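Local coordinates for protein toluene, o-xylene monooxygenase oxygenase subunit (Pseudomonas stutzeri, PDB 2INC) that forms part of the oxygenase component of a bacterial multicomponent monooxygenase, which probably uses molecular oxygen to hydroxylate toluene and o-xylene, at residues Gly101-Gln104 with Met105-Arg108; Arg165-Glu168 with Leu169-Cys172; Asp302-Asn305 with Ala306-Glu309; Glu309-Ser312 with Ala313-Val317. All blocks are in the same frame, centred on the assembly; numbering follows the deposited sequence.

Contact 1: residues Gly101-Gln104 with Met105-Arg108; sequences GHDQ and MLTR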
loop_
_atom_site.group_PDB
_atom_site.type_symbol
_atom_site.label_atom_id
_atom_site.label_comp_id
_atom_site.label_asym_id
_atom_site.label_seq_id
_atom_site.Cartn_x
_atom_site.Cartn_y
_atom_site.Cartn_z
ATOM N N GLY B 101 3.481 10.832 35.190
ATOM C CA GLY B 101 2.877 11.764 36.150
ATOM C C GLY B 101 3.408 13.199 36.099
ATOM O O GLY B 101 3.409 13.890 37.121
ATOM N N HIS B 102 3.830 13.653 34.907
ATOM C CA HIS B 102 4.321 15.026 34.679
ATOM C C HIS B 102 3.413 16.164 35.227
ATOM O O HIS B 102 3.881 17.146 35.805
ATOM C CB HIS B 102 4.513 15.198 33.156
ATOM C CG HIS B 102 4.704 16.608 32.712
ATOM N ND1 HIS B 102 3.653 17.493 32.534
ATOM C CD2 HIS B 102 5.831 17.291 32.405
ATOM C CE1 HIS B 102 4.132 18.669 32.170
ATOM N NE2 HIS B 102 5.447 18.567 32.053
ATOM N N ASP B 103 2.105 16.042 35.037
ATOM C CA ASP B 103 1.222 17.143 35.387
ATOM C C ASP B 103 1.129 17.303 36.892
ATOM O O ASP B 103 1.003 18.431 37.386
ATOM C CB ASP B 103 -0.174 16.941 34.772
ATOM C CG ASP B 103 -0.165 17.133 33.234
ATOM O OD1 ASP B 103 -1.172 16.765 32.606
ATOM O OD2 ASP B 103 0.859 17.617 32.678
ATOM N N GLN B 104 1.172 16.157 37.595
ATOM C CA GLN B 104 1.171 16.089 39.081
ATOM C C GLN B 104 2.361 16.793 39.703
ATOM O O GLN B 104 2.295 17.193 40.854
ATOM C CB GLN B 104 1.119 14.610 39.549
ATOM C CG GLN B 104 -0.252 13.880 39.319
ATOM C CD GLN B 104 -0.604 13.513 37.823
ATOM O OE1 GLN B 104 -1.791 13.300 37.488
ATOM N NE2 GLN B 104 0.421 13.436 36.939
ATOM N N MET B 105 3.452 16.958 38.961
ATOM C CA MET B 105 4.658 17.603 39.491
ATOM C C MET B 105 4.726 19.118 39.257
ATOM O O MET B 105 5.629 19.787 39.738
ATOM C CB MET B 105 5.915 16.980 38.853
ATOM C CG MET B 105 5.974 15.458 38.890
ATOM S SD MET B 105 6.026 14.951 40.611
ATOM C CE MET B 105 7.450 15.874 41.240
ATOM N N LEU B 106 3.811 19.677 38.460
ATOM C CA LEU B 106 3.822 21.137 38.220
ATOM C C LEU B 106 3.398 21.861 39.494
ATOM O O LEU B 106 2.581 21.323 40.270
ATOM C CB LEU B 106 2.811 21.492 37.108
ATOM C CG LEU B 106 2.860 20.731 35.770
ATOM C CD1 LEU B 106 1.600 21.021 34.886
ATOM C CD2 LEU B 106 4.172 21.065 35.055
ATOM N N THR B 107 3.901 23.078 39.706
ATOM C CA THR B 107 3.510 23.836 40.923
ATOM C C THR B 107 2.105 24.440 40.821
ATOM O O THR B 107 1.577 24.628 39.717
ATOM C CB THR B 107 4.436 24.997 41.203
ATOM O OG1 THR B 107 4.349 25.947 40.125
ATOM C CG2 THR B 107 5.890 24.529 41.352
ATOM N N ARG B 108 1.508 24.797 41.956
ATOM C CA ARG B 108 0.163 25.385 41.915
ATOM C C ARG B 108 0.182 26.687 41.103
ATOM O O ARG B 108 -0.765 26.975 40.333
ATOM C CB ARG B 108 -0.341 25.684 43.343
ATOM C CG ARG B 108 -1.764 26.271 43.375
ATOM C CD ARG B 108 -2.779 25.360 42.597
ATOM N NE ARG B 108 -4.086 25.991 42.373
ATOM C CZ ARG B 108 -5.232 25.336 42.192
ATOM N NH1 ARG B 108 -5.282 23.998 42.200
ATOM N NH2 ARG B 108 -6.352 26.031 42.008
#

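Contact 2: residues Arg165-Glu168 with Leu169-Cys172; sequences RTRE and LANC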
loop_
_atom_site.group_PDB
_atom_site.type_symbol
_atom_site.label_atom_id
_atom_site.label_comp_id
_atom_site.label_asym_id
_atom_site.label_seq_id
_atom_site.Cartn_x
_atom_site.Cartn_y
_atom_site.Cartn_z
ATOM N N ARG B 165 -4.859 18.592 25.925
ATOM C CA ARG B 165 -4.164 18.964 27.157
ATOM C C ARG B 165 -5.056 19.653 28.155
ATOM O O ARG B 165 -4.872 19.468 29.344
ATOM C CB ARG B 165 -2.996 19.860 26.889
ATOM C CG ARG B 165 -1.900 19.094 26.130
ATOM C CD ARG B 165 -1.207 18.125 27.119
ATOM N NE ARG B 165 -0.537 18.903 28.181
ATOM C CZ ARG B 165 -0.453 18.527 29.468
ATOM N NH1 ARG B 165 0.202 19.298 30.343
ATOM N NH2 ARG B 165 -1.018 17.372 29.874
ATOM N N THR B 166 -6.018 20.430 27.661
ATOM C CA THR B 166 -6.971 21.079 28.562
ATOM C C THR B 166 -7.738 20.044 29.353
ATOM O O THR B 166 -7.928 20.206 30.563
ATOM C CB THR B 166 -7.929 21.984 27.759
ATOM O OG1 THR B 166 -7.147 23.012 27.153
ATOM C CG2 THR B 166 -8.990 22.651 28.707
ATOM N N ARG B 167 -8.226 19.001 28.691
ATOM C CA ARG B 167 -8.859 17.874 29.407
ATOM C C ARG B 167 -7.936 17.191 30.398
ATOM O O ARG B 167 -8.330 16.863 31.513
ATOM C CB ARG B 167 -9.295 16.786 28.455
ATOM C CG ARG B 167 -10.619 16.903 27.945
ATOM C CD ARG B 167 -11.643 16.083 28.813
ATOM N NE ARG B 167 -11.939 16.852 29.965
ATOM C CZ ARG B 167 -12.798 17.862 30.073
ATOM N NH1 ARG B 167 -12.812 18.454 31.237
ATOM N NH2 ARG B 167 -13.630 18.274 29.116
ATOM N N GLU B 168 -6.716 16.921 29.995
ATOM C CA GLU B 168 -5.751 16.272 30.899
ATOM C C GLU B 168 -5.462 17.115 32.122
ATOM O O GLU B 168 -5.413 16.606 33.265
ATOM C CB GLU B 168 -4.435 15.995 30.169
ATOM C CG GLU B 168 -4.508 14.877 29.211
ATOM C CD GLU B 168 -3.160 14.209 29.083
ATOM O OE1 GLU B 168 -3.066 12.976 29.339
ATOM O OE2 GLU B 168 -2.170 14.925 28.764
ATOM N N LEU B 169 -5.313 18.420 31.904
ATOM C CA LEU B 169 -5.225 19.383 33.023
ATOM C C LEU B 169 -6.445 19.421 33.928
ATOM O O LEU B 169 -6.288 19.381 35.163
ATOM C CB LEU B 169 -4.839 20.783 32.515
ATOM C CG LEU B 169 -3.394 20.872 31.964
ATOM C CD1 LEU B 169 -3.268 22.155 31.145
ATOM C CD2 LEU B 169 -2.339 20.844 33.099
ATOM N N ALA B 170 -7.653 19.471 33.359
ATOM C CA ALA B 170 -8.869 19.437 34.136
ATOM C C ALA B 170 -8.967 18.153 34.944
ATOM O O ALA B 170 -9.576 18.153 36.026
ATOM C CB ALA B 170 -10.044 19.522 33.247
ATOM N N ASN B 171 -8.478 17.045 34.397
ATOM C CA ASN B 171 -8.553 15.789 35.144
ATOM C C ASN B 171 -7.606 15.883 36.335
ATOM O O ASN B 171 -7.947 15.444 37.428
ATOM C CB ASN B 171 -8.190 14.578 34.287
ATOM C CG ASN B 171 -9.265 14.211 33.307
ATOM O OD1 ASN B 171 -10.413 14.629 33.430
ATOM N ND2 ASN B 171 -8.907 13.393 32.331
ATOM N N CYS B 172 -6.417 16.438 36.122
ATOM C CA CYS B 172 -5.428 16.551 37.188
ATOM C C CYS B 172 -5.832 17.599 38.231
ATOM O O CYS B 172 -5.586 17.418 39.435
ATOM C CB CYS B 172 -4.066 16.879 36.594
ATOM S SG CYS B 172 -2.670 16.501 37.724
HETATM O O HOH W 1 -12.201 16.636 33.467
#

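Contact 3: residues Asp302-Asn305 with Ala306-Glu309; sequences DGEN and AIVE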
loop_
_atom_site.group_PDB
_atom_site.type_symbol
_atom_site.label_atom_id
_atom_site.label_comp_id
_atom_site.label_asym_id
_atom_site.label_seq_id
_atom_site.Cartn_x
_atom_site.Cartn_y
_atom_site.Cartn_z
ATOM N N ASP B 302 8.486 38.243 34.193
ATOM C CA ASP B 302 9.575 38.880 33.445
ATOM C C ASP B 302 8.982 39.440 32.126
ATOM O O ASP B 302 9.590 39.370 31.024
ATOM C CB ASP B 302 10.658 37.837 33.196
ATOM C CG ASP B 302 12.034 38.436 32.983
ATOM O OD1 ASP B 302 12.145 39.627 32.554
ATOM O OD2 ASP B 302 13.006 37.681 33.245
ATOM N N GLY B 303 7.773 39.990 32.280
ATOM C CA GLY B 303 6.941 40.480 31.196
ATOM C C GLY B 303 7.566 41.464 30.243
ATOM O O GLY B 303 7.375 41.365 29.029
ATOM N N GLU B 304 8.313 42.421 30.772
ATOM C CA GLU B 304 8.885 43.462 29.918
ATOM C C GLU B 304 9.900 42.898 28.918
ATOM O O GLU B 304 9.935 43.304 27.757
ATOM C CB GLU B 304 9.455 44.621 30.765
ATOM C CG GLU B 304 8.364 45.372 31.596
ATOM C CD GLU B 304 7.226 45.949 30.721
ATOM O OE1 GLU B 304 7.547 46.554 29.662
ATOM O OE2 GLU B 304 6.023 45.803 31.087
ATOM N N ASN B 305 10.705 41.936 29.364
ATOM C CA ASN B 305 11.671 41.301 28.460
ATOM C C ASN B 305 11.005 40.451 27.382
ATOM O O ASN B 305 11.469 40.419 26.251
ATOM C CB ASN B 305 12.685 40.424 29.187
ATOM C CG ASN B 305 13.780 39.925 28.240
ATOM O OD1 ASN B 305 14.281 40.697 27.396
ATOM N ND2 ASN B 305 14.134 38.639 28.341
ATOM N N ALA B 306 9.951 39.739 27.766
ATOM C CA ALA B 306 9.148 38.974 26.825
ATOM C C ALA B 306 8.654 39.892 25.697
ATOM O O ALA B 306 8.786 39.557 24.534
ATOM C CB ALA B 306 7.965 38.298 27.565
ATOM N N ILE B 307 8.114 41.062 26.048
ATOM C CA ILE B 307 7.620 42.047 25.069
ATOM C C ILE B 307 8.680 42.452 24.076
ATOM O O ILE B 307 8.447 42.422 22.880
ATOM C CB ILE B 307 7.081 43.317 25.741
ATOM C CG1 ILE B 307 5.877 42.993 26.619
ATOM C CG2 ILE B 307 6.660 44.328 24.711
ATOM C CD1 ILE B 307 5.515 44.142 27.574
ATOM N N VAL B 308 9.832 42.876 24.575
ATOM C CA VAL B 308 10.961 43.261 23.723
ATOM C C VAL B 308 11.408 42.159 22.784
ATOM O O VAL B 308 11.585 42.417 21.594
ATOM C CB VAL B 308 12.139 43.806 24.560
ATOM C CG1 VAL B 308 13.462 43.798 23.757
ATOM C CG2 VAL B 308 11.783 45.217 25.043
ATOM N N GLU B 309 11.568 40.937 23.293
ATOM C CA GLU B 309 11.956 39.813 22.424
ATOM C C GLU B 309 10.845 39.400 21.447
ATOM O O GLU B 309 11.128 39.238 20.283
ATOM C CB GLU B 309 12.444 38.600 23.205
ATOM C CG GLU B 309 13.740 38.850 23.979
ATOM C CD GLU B 309 14.157 37.644 24.805
ATOM O OE1 GLU B 309 13.256 36.900 25.281
ATOM O OE2 GLU B 309 15.386 37.412 24.972
#

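Contact 4: residues Glu309-Ser312 with Ala313-Val317; sequences EAKS and ASRYV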
loop_
_atom_site.group_PDB
_atom_site.type_symbol
_atom_site.label_atom_id
_atom_site.label_comp_id
_atom_site.label_asym_id
_atom_site.label_seq_id
_atom_site.Cartn_x
_atom_site.Cartn_y
_atom_site.Cartn_z
ATOM N N GLU B 309 11.568 40.937 23.293
ATOM C CA GLU B 309 11.956 39.813 22.424
ATOM C C GLU B 309 10.845 39.400 21.447
ATOM O O GLU B 309 11.128 39.238 20.283
ATOM C CB GLU B 309 12.444 38.600 23.205
ATOM C CG GLU B 309 13.740 38.850 23.979
ATOM C CD GLU B 309 14.157 37.644 24.805
ATOM O OE1 GLU B 309 13.256 36.900 25.281
ATOM O OE2 GLU B 309 15.386 37.412 24.972
ATOM N N ALA B 310 9.598 39.277 21.909
ATOM C CA ALA B 310 8.476 38.953 20.975
ATOM C C ALA B 310 8.441 39.998 19.847
ATOM O O ALA B 310 8.344 39.658 18.666
ATOM C CB ALA B 310 7.121 38.860 21.713
ATOM N N LYS B 311 8.623 41.269 20.193
ATOM C CA LYS B 311 8.498 42.331 19.203
ATOM C C LYS B 311 9.552 42.274 18.142
ATOM O O LYS B 311 9.216 42.428 16.969
ATOM C CB LYS B 311 8.499 43.713 19.849
ATOM C CG LYS B 311 7.158 44.163 20.383
ATOM C CD LYS B 311 7.223 45.605 20.936
ATOM C CE LYS B 311 5.857 45.994 21.485
ATOM N NZ LYS B 311 5.913 47.391 22.031
ATOM N N SER B 312 10.814 42.020 18.513
ATOM C CA SER B 312 11.877 42.040 17.489
ATOM C C SER B 312 11.924 40.762 16.663
ATOM O O SER B 312 12.333 40.790 15.506
ATOM C CB SER B 312 13.255 42.350 18.106
ATOM O OG SER B 312 13.598 41.361 19.043
ATOM N N ALA B 313 11.537 39.640 17.269
ATOM C CA ALA B 313 11.507 38.351 16.562
ATOM C C ALA B 313 10.434 38.364 15.498
ATOM O O ALA B 313 10.678 37.925 14.397
ATOM C CB ALA B 313 11.275 37.199 17.536
ATOM N N SER B 314 9.252 38.876 15.825
ATOM C CA SER B 314 8.189 39.008 14.840
ATOM C C SER B 314 8.485 40.061 13.760
ATOM O O SER B 314 8.205 39.837 12.602
ATOM C CB SER B 314 6.847 39.269 15.527
ATOM O OG SER B 314 6.856 40.481 16.251
ATOM N N ARG B 315 9.067 41.208 14.118
ATOM C CA ARG B 315 9.449 42.186 13.113
ATOM C C ARG B 315 10.506 41.589 12.207
ATOM O O ARG B 315 10.494 41.838 10.999
ATOM C CB ARG B 315 9.986 43.473 13.771
ATOM C CG ARG B 315 8.871 44.261 14.409
ATOM C CD ARG B 315 9.382 45.356 15.317
ATOM N NE ARG B 315 8.279 45.847 16.134
ATOM C CZ ARG B 315 8.430 46.659 17.173
ATOM N NH1 ARG B 315 9.649 47.066 17.515
ATOM N NH2 ARG B 315 7.364 47.067 17.878
ATOM N N TYR B 316 11.391 40.772 12.773
ATOM C CA TYR B 316 12.470 40.155 11.989
ATOM C C TYR B 316 12.001 39.239 10.838
ATOM O O TYR B 316 12.646 39.124 9.792
ATOM C CB TYR B 316 13.419 39.376 12.904
ATOM C CG TYR B 316 14.718 39.027 12.243
ATOM C CD1 TYR B 316 15.585 40.028 11.816
ATOM C CD2 TYR B 316 15.084 37.706 12.044
ATOM C CE1 TYR B 316 16.799 39.711 11.216
ATOM C CE2 TYR B 316 16.280 37.373 11.440
ATOM C CZ TYR B 316 17.133 38.382 11.022
ATOM O OH TYR B 316 18.346 38.073 10.406
ATOM N N VAL B 317 10.882 38.559 11.073
ATOM C CA VAL B 317 10.234 37.744 10.060
ATOM C C VAL B 317 9.946 38.581 8.807
ATOM O O VAL B 317 10.295 38.165 7.691
ATOM C CB VAL B 317 8.950 37.137 10.641
ATOM C CG1 VAL B 317 8.134 36.379 9.554
ATOM C CG2 VAL B 317 9.322 36.248 11.802
#

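Contact 1: residues Gly101-Gln104 with Met105-Arg108
Two successive i to i+3 backbone bonds carry the chain round a helical turn. Met-105 N donates to His-102 O at 3.2 Å and Leu-106 N to Asp-103 O at 3.3 Å, with N-H...O angles of 146° and 157°. Residues 102 to 104 have helical torsions, but the regular i to i+4 pattern is lacking. The side chain of Gln-104 folds back over the turn: its bend at chi2 (72°) brings NE2 to 3.0 Å from Gly-101 O, which lies in the amide plane, while NE2 itself stands above the carbonyl plane rather than on a lone pair. The same Gly-101 O is approached by Met-105 CG at 3.5 Å. Gly-101, with positive phi, is the C-prime residue of a Schellman motif that ends helix 76-99, and the turn links this motif to helix 108-117, whose N-cap is Thr-107, its OG1 bonded to Trp-110 N. On the buried side, His-102 ND1 donates to Asp-103 OD2 at 2.8 Å. The acceptor lies in the ring plane; OD2 is met on its anti side, somewhat out of the carboxylate plane, a bond that probably helps to set the rotation of the imidazole. Asp-103 OD1 forms a salt bridge with Arg-165, so both carboxylate oxygens are held. Leu-106 packs beside this pair: its CD2 comes obliquely to within 3.8 Å of His-102 CE1. Its CG sits 3.4 Å from Asp-103 O, the carbonyl that also accepts from Tyr-173 OH, and beyond it Leu-106 reaches Val-111 and Leu-114 of helix 108-117.

Contact 2: residues Arg165-Glu168 with Leu169-Cys172
Arg-165 and Leu-169 meet one turn apart in a side-chain contact within a single alpha-helix, at the C-terminal end of helix 142-172. Four i to i+4 backbone bonds define the helix here, from Leu-169 N to Arg-165 O (2.8 Å, N-H...O angle 170°) through to Cys-172 N to Glu-168 O (3.0 Å). Leu-169 CG lies over one face of the Arg-165 guanidinium, offset toward its rim, and CD2 stands 4.1 Å from Arg-165 NH1. The arginine is bent at both chi2 (-74°) and chi3 (-64°), and this curl brings its guanidinium back beside the helix. There NH2 makes a salt bridge with Glu-168 OE2 at 2.9 Å; the carboxylate oxygen is close to the guanidinium plane, yet is itself met from above the carboxylate plane. Asp-103 forms a second salt bridge with the same NH2, so two acids share one guanidinium nitrogen. A methionine in place of Arg-165 would probably leave the buried Glu-168 and Asp-103 without their common positive partner. Farther round, Arg-167 reaches Asn-171 through a water that accepts from Arg-167 NH1 (2.9 Å) and donates to Asn-171 OD1 (2.7 Å), while Arg-167 NH1 also lies 3.6 Å from Ala-170 CB. This flank faces a chain of another protein, which packs on Thr-166, Arg-167, Glu-168 and Asn-171. Within its own chain the helix lies against helix 76-99, Arg-165 touching Phe-94 and Glu-168 touching Asn-98, while Leu-169 rests on Phe-178 of a loop.

Contact 3: residues Asp302-Asn305 with Ala306-Glu309
The flat ends of Asn-305 and Glu-309 cross one turn apart with their amide and carboxylate planes 47° apart. Asn-305 ND2 is 3.6 Å from Glu-309 OE1, a polar approach longer than a usual bond, and Asn-305 OD1 is 3.9 Å from Glu-309 CG. Asn-305 places its CG anti to the backbone N (chi1 -173°), and this swings the amide along the helix toward the glutamate. A second carboxylate, that of Glu-304, runs alongside Ile-307, its OE1 at 3.8 Å from Ile-307 CD1, so across this contact the carboxylate lies against a methyl group. On the same side chain the methylene carbon Ile-307 CG1 lies 3.3 Å from Gly-303 O. Beneath these side chains the first turn of helix 303-319 is built by i to i+4 bonds, beginning with Ala-306 N to Asp-302 O (3.3 Å, N-H...O angle 166°). Asp-302 occupies the N-cap position, although its side chain makes no capping bond. Glu-304, Asn-305 and Glu-309 are exposed, whereas Ala-306 and Ile-307 are buried: both touch Cys-297 of helix 274-299, where Glu-304 touches Ser-298, and Ala-306, together with Glu-309, also meets Gln-230 of helix 208-237.

Contact 4: residues Glu309-Ser312 with Ala313-Val317
Consecutive i to i+4 backbone bonds hold the segment helical, among them Ala-313 N to Glu-309 O (3.1 Å, N-H...O angle 161°) and Arg-315 N to Lys-311 O, with the bond from Tyr-316 N to Ser-312 O (2.9 Å) the most bent of the set at 142°. Lys-311 and Arg-315 run side by side in the same direction. Lys-311 CB sits 4.0 Å above the centre of one face of the Arg-315 guanidinium, and Lys-311 CD is 3.4 Å from Arg-315 NH2, so it is the aliphatic part of the lysine that meets the flat group. Both chains are extended, which carries the two charges out together: Lys-311 NZ and Arg-315 NH2 are 4.4 Å apart. Each has an acid to answer it on helix 274-299, Glu-294 for the lysine and Asp-290 for the arginine, and these probably offset the repulsion. With a leucine at Arg-315, Asp-290 would probably lose its salt-bridge mate and the Lys-311 chain its flat neighbour. Ser-314 turns its hydroxyl back onto the preceding turn. With chi1 at 62°, OG stands between backbone N and carbonyl carbon, 3.0 Å from Ala-310 O and 3.1 Å from Lys-311 O, and its one proton may serve either. Ser-314 also touches Pro-221 of helix 208-237 and Ile-293 of helix 274-299. Hydroxyl-to-carbonyl bonding of this kind is familiar for serines inside alpha-helices, and the charged pair ties helix 303-319 to its neighbour in the all-helical fold.

In the fold
Contacts 1 and 2 belong together: their centres are about 11 Å apart, and the Asp-103 to Arg-165 salt bridge, with Cys-172 SG packing on Asp-103 and Gln-104, joins the loop after helix 76-99 to the end of helix 142-172. Contacts 3 and 4 are successive turns of helix 303-319 and share Glu-309; their centres are at least about 26 Å from those of the first two. All four are partly buried, but the chemistry differs. Acids in contacts 1 and 2 are buried and paired, whereas contact 3 exposes its acids and buries the apolar Ala-306 and Ile-307. Contact 4 sends its basic pair across to acids of helix 274-299. Another protein chain touches contact 2 alone.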